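Local coordinates for DNA repair protein RAD7 (Saccharomyces cerevisiae, PDB 5ZB2) that promotes global genome nucleotide excision repair, which removes UV and other damage from nontranscribed DNA, as part of a complex with RAD16 and ABF1, at residues D28-R39 with L68-L76. Residues are numbered along the deposited sequence; the frame is centred on the assembly and turned at random.
Sequences DESSKLVFNKLR and LQLFLKTDL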
loop_
_atom_site.group_PDB
_atom_site.type_symbol
_atom_site.label_atom_id
_atom_site.label_comp_id
_atom_site.label_asym_id
_atom_site.label_seq_id
_atom_site.Cartn_x
_atom_site.Cartn_y
_atom_site.Cartn_z
ATOM N N ASP A 28 12.823 -9.814 -6.749
ATOM C CA ASP A 28 12.431 -10.483 -5.517
ATOM C C ASP A 28 13.638 -11.103 -4.824
ATOM O O ASP A 28 13.742 -11.069 -3.592
ATOM C CB ASP A 28 11.374 -11.546 -5.813
ATOM C CG ASP A 28 10.754 -12.119 -4.553
ATOM O OD1 ASP A 28 9.761 -11.544 -4.059
ATOM O OD2 ASP A 28 11.261 -13.145 -4.056
ATOM N N GLU A 29 14.572 -11.659 -5.598
ATOM C CA GLU A 29 15.782 -12.223 -5.007
ATOM C C GLU A 29 16.680 -11.124 -4.456
ATOM O O GLU A 29 17.204 -11.239 -3.344
ATOM C CB GLU A 29 16.534 -13.065 -6.037
ATOM C CG GLU A 29 15.711 -14.192 -6.642
ATOM C CD GLU A 29 15.011 -15.033 -5.592
ATOM O OE1 GLU A 29 15.561 -15.179 -4.481
ATOM O OE2 GLU A 29 13.906 -15.540 -5.877
ATOM N N SER A 30 16.876 -10.050 -5.223
ATOM C CA SER A 30 17.642 -8.925 -4.701
ATOM C C SER A 30 17.038 -8.404 -3.404
ATOM O O SER A 30 17.767 -7.926 -2.529
ATOM C CB SER A 30 17.716 -7.804 -5.733
ATOM O OG SER A 30 18.322 -6.653 -5.167
ATOM N N SER A 31 15.713 -8.489 -3.261
ATOM C CA SER A 31 15.082 -8.111 -2.002
ATOM C C SER A 31 15.502 -9.053 -0.880
ATOM O O SER A 31 15.754 -8.615 0.248
ATOM C CB SER A 31 13.563 -8.109 -2.158
ATOM O OG SER A 31 13.161 -7.260 -3.219
ATOM N N LYS A 32 15.584 -10.352 -1.175
ATOM C CA LYS A 32 16.010 -11.325 -0.175
ATOM C C LYS A 32 17.365 -10.948 0.410
ATOM O O LYS A 32 17.550 -10.945 1.632
ATOM C CB LYS A 32 16.057 -12.719 -0.807
ATOM C CG LYS A 32 16.431 -13.845 0.144
ATOM C CD LYS A 32 16.435 -15.184 -0.580
ATOM C CE LYS A 32 16.862 -16.321 0.333
ATOM N NZ LYS A 32 16.855 -17.635 -0.371
ATOM N N LEU A 33 18.325 -10.613 -0.454
ATOM C CA LEU A 33 19.659 -10.258 0.021
ATOM C C LEU A 33 19.626 -9.008 0.892
ATOM O O LEU A 33 20.331 -8.930 1.904
ATOM C CB LEU A 33 20.597 -10.053 -1.168
ATOM C CG LEU A 33 20.713 -11.234 -2.134
ATOM C CD1 LEU A 33 21.521 -10.834 -3.359
ATOM C CD2 LEU A 33 21.338 -12.436 -1.442
ATOM N N VAL A 34 18.813 -8.017 0.518
ATOM C CA VAL A 34 18.785 -6.762 1.266
ATOM C C VAL A 34 18.206 -6.982 2.659
ATOM O O VAL A 34 18.626 -6.336 3.627
ATOM C CB VAL A 34 17.999 -5.691 0.489
ATOM C CG1 VAL A 34 17.959 -4.382 1.265
ATOM C CG2 VAL A 34 18.629 -5.455 -0.866
ATOM N N PHE A 35 17.228 -7.883 2.784
ATOM C CA PHE A 35 16.657 -8.160 4.098
ATOM C C PHE A 35 17.606 -9.002 4.941
ATOM O O PHE A 35 17.697 -8.813 6.159
ATOM C CB PHE A 35 15.296 -8.845 3.954
ATOM C CG PHE A 35 14.202 -7.923 3.485
ATOM C CD1 PHE A 35 13.763 -6.883 4.291
ATOM C CD2 PHE A 35 13.610 -8.096 2.244
ATOM C CE1 PHE A 35 12.757 -6.027 3.865
ATOM C CE2 PHE A 35 12.602 -7.245 1.812
ATOM C CZ PHE A 35 12.176 -6.210 2.625
ATOM N N ASN A 36 18.331 -9.932 4.310
ATOM C CA ASN A 36 19.377 -10.657 5.025
ATOM C C ASN A 36 20.442 -9.701 5.546
ATOM O O ASN A 36 20.959 -9.876 6.655
ATOM C CB ASN A 36 20.013 -11.709 4.116
ATOM C CG ASN A 36 19.097 -12.887 3.848
ATOM O OD1 ASN A 36 18.165 -13.154 4.606
ATOM N ND2 ASN A 36 19.370 -13.608 2.768
ATOM N N LYS A 37 20.782 -8.680 4.758
ATOM C CA LYS A 37 21.772 -7.701 5.194
ATOM C C LYS A 37 21.353 -7.047 6.505
ATOM O O LYS A 37 22.152 -6.935 7.440
ATOM C CB LYS A 37 21.982 -6.646 4.106
ATOM C CG LYS A 37 23.030 -5.585 4.438
ATOM C CD LYS A 37 24.421 -6.181 4.593
ATOM C CE LYS A 37 25.464 -5.099 4.846
ATOM N NZ LYS A 37 26.834 -5.668 5.008
ATOM N N LEU A 38 20.093 -6.612 6.594
ATOM C CA LEU A 38 19.607 -6.005 7.832
ATOM C C LEU A 38 19.768 -6.959 9.010
ATOM O O LEU A 38 20.273 -6.576 10.072
ATOM C CB LEU A 38 18.143 -5.591 7.673
ATOM C CG LEU A 38 17.449 -5.055 8.928
ATOM C CD1 LEU A 38 18.177 -3.845 9.471
ATOM C CD2 LEU A 38 15.996 -4.715 8.630
ATOM N N ARG A 39 19.338 -8.212 8.841
ATOM C CA ARG A 39 19.454 -9.181 9.926
ATOM C C ARG A 39 20.913 -9.471 10.256
ATOM O O ARG A 39 21.282 -9.577 11.433
ATOM C CB ARG A 39 18.723 -10.471 9.557
ATOM C CG ARG A 39 17.206 -10.346 9.571
ATOM C CD ARG A 39 16.536 -11.668 9.220
ATOM N NE ARG A 39 16.611 -11.967 7.791
ATOM C CZ ARG A 39 15.673 -11.657 6.899
ATOM N NH1 ARG A 39 14.563 -11.028 7.267
ATOM N NH2 ARG A 39 15.844 -11.978 5.625
ATOM N N LEU A 68 8.781 -4.616 11.367
ATOM C CA LEU A 68 8.274 -5.731 10.575
ATOM C C LEU A 68 9.285 -6.195 9.536
ATOM O O LEU A 68 9.273 -7.364 9.136
ATOM C CB LEU A 68 6.969 -5.322 9.885
ATOM C CG LEU A 68 6.370 -6.321 8.890
ATOM C CD1 LEU A 68 5.964 -7.605 9.600
ATOM C CD2 LEU A 68 5.185 -5.699 8.168
ATOM N N GLN A 69 10.160 -5.297 9.086
ATOM C CA GLN A 69 11.099 -5.630 8.024
ATOM C C GLN A 69 12.115 -6.674 8.455
ATOM O O GLN A 69 12.743 -7.298 7.592
ATOM C CB GLN A 69 11.810 -4.360 7.550
ATOM C CG GLN A 69 10.868 -3.367 6.887
ATOM C CD GLN A 69 11.564 -2.090 6.481
ATOM O OE1 GLN A 69 11.830 -1.861 5.301
ATOM N NE2 GLN A 69 11.869 -1.253 7.459
ATOM N N LEU A 70 12.288 -6.880 9.763
ATOM C CA LEU A 70 13.161 -7.940 10.259
ATOM C C LEU A 70 12.663 -9.328 9.869
ATOM O O LEU A 70 13.452 -10.281 9.856
ATOM C CB LEU A 70 13.271 -7.841 11.784
ATOM C CG LEU A 70 13.801 -6.508 12.322
ATOM C CD1 LEU A 70 13.445 -6.319 13.791
ATOM C CD2 LEU A 70 15.306 -6.423 12.122
ATOM N N PHE A 71 11.379 -9.463 9.547
ATOM C CA PHE A 71 10.758 -10.759 9.317
ATOM C C PHE A 71 10.459 -11.026 7.847
ATOM O O PHE A 71 9.766 -12.000 7.535
ATOM C CB PHE A 71 9.466 -10.861 10.132
ATOM C CG PHE A 71 9.652 -10.602 11.597
ATOM C CD1 PHE A 71 9.608 -9.312 12.097
ATOM C CD2 PHE A 71 9.869 -11.648 12.477
ATOM C CE1 PHE A 71 9.780 -9.072 13.445
ATOM C CE2 PHE A 71 10.040 -11.412 13.826
ATOM C CZ PHE A 71 9.995 -10.125 14.309
ATOM N N LEU A 72 10.963 -10.197 6.937
ATOM C CA LEU A 72 10.604 -10.292 5.529
ATOM C C LEU A 72 11.644 -11.084 4.743
ATOM O O LEU A 72 12.839 -11.062 5.050
ATOM C CB LEU A 72 10.442 -8.899 4.914
ATOM C CG LEU A 72 9.336 -8.014 5.497
ATOM C CD1 LEU A 72 9.293 -6.674 4.774
ATOM C CD2 LEU A 72 7.976 -8.692 5.428
ATOM N N LYS A 73 11.167 -11.780 3.711
ATOM C CA LYS A 73 12.009 -12.581 2.824
ATOM C C LYS A 73 12.826 -13.611 3.608
ATOM O O LYS A 73 14.053 -13.671 3.522
ATOM C CB LYS A 73 12.918 -11.678 1.983
ATOM C CG LYS A 73 12.191 -10.855 0.918
ATOM C CD LYS A 73 11.327 -11.712 -0.011
ATOM C CE LYS A 73 12.109 -12.848 -0.659
ATOM N NZ LYS A 73 11.229 -13.724 -1.488
ATOM N N THR A 74 12.113 -14.430 4.375
ATOM C CA THR A 74 12.683 -15.588 5.049
ATOM C C THR A 74 11.970 -16.842 4.560
ATOM O O THR A 74 10.933 -16.774 3.896
ATOM C CB THR A 74 12.559 -15.474 6.576
ATOM O OG1 THR A 74 11.217 -15.777 6.978
ATOM C CG2 THR A 74 12.921 -14.068 7.049
ATOM N N ASP A 75 12.539 -18.002 4.886
ATOM C CA ASP A 75 11.903 -19.277 4.587
ATOM C C ASP A 75 11.073 -19.800 5.756
ATOM O O ASP A 75 10.792 -21.001 5.823
ATOM C CB ASP A 75 12.953 -20.313 4.169
ATOM C CG ASP A 75 13.996 -20.556 5.239
ATOM O OD1 ASP A 75 14.328 -19.604 5.971
ATOM O OD2 ASP A 75 14.490 -21.699 5.344
ATOM N N LEU A 76 10.678 -18.920 6.673
ATOM C CA LEU A 76 9.885 -19.328 7.824
ATOM C C LEU A 76 8.505 -19.800 7.376
ATOM O O LEU A 76 7.921 -19.264 6.430
ATOM C CB LEU A 76 9.762 -18.163 8.806
ATOM C CG LEU A 76 9.088 -18.428 10.154
ATOM C CD1 LEU A 76 9.848 -19.468 10.959
ATOM C CD2 LEU A 76 8.973 -17.131 10.938
HETATM O O HOH W 1 8.351 -12.740 -1.873
#
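Arg39 turns its guanidinium edge to the backbone of 70-72 and shows how one flat cation can tie a helix to a loop that offers carbonyls. NH1 and NH2 grip Leu72 O end-on, at 2.8 Å from NH1, and NH1 also reaches Leu70 O (2.9 Å), which it meets from above the carbonyl plane. A bend at chi3 (-76°) curls the chain back over its own helix, where Asn36 OD1 receives NH2 in an almost straight bond. Phe35 O lies over the centre of one guanidinium face and Thr74 CG2 toward the rim of the opposite one, so the group is sandwiched and has little scope to tilt. Replacing Arg39 with alanine is likely to leave the Leu70 and Leu72 carbonyls and Asn36 OD1 without the donor that links them. One turn back, the Phe35 ring takes Leu72 CB squarely over its centre in a CH-pi contact, 3.8 Å from the centroid, while Lys73 CG approaches CD2 obliquely. Lys73 then folds at chi2 and chi3, which brings NZ back along the helix to the syn side of Asp28 OD2, a salt bridge of 2.6 Å; a water bridges NZ and OD1. Farther along, the Leu38 and Leu70 side chains cross at about a right angle, touching CD2 to CD2. Trp23 of the second Rad7 copy packs on Gln69. The contact thus joins the long helix 8-41 to the loop leading into 78-81, the first strand of the leucine-rich-repeat solenoid, at its N-terminal end.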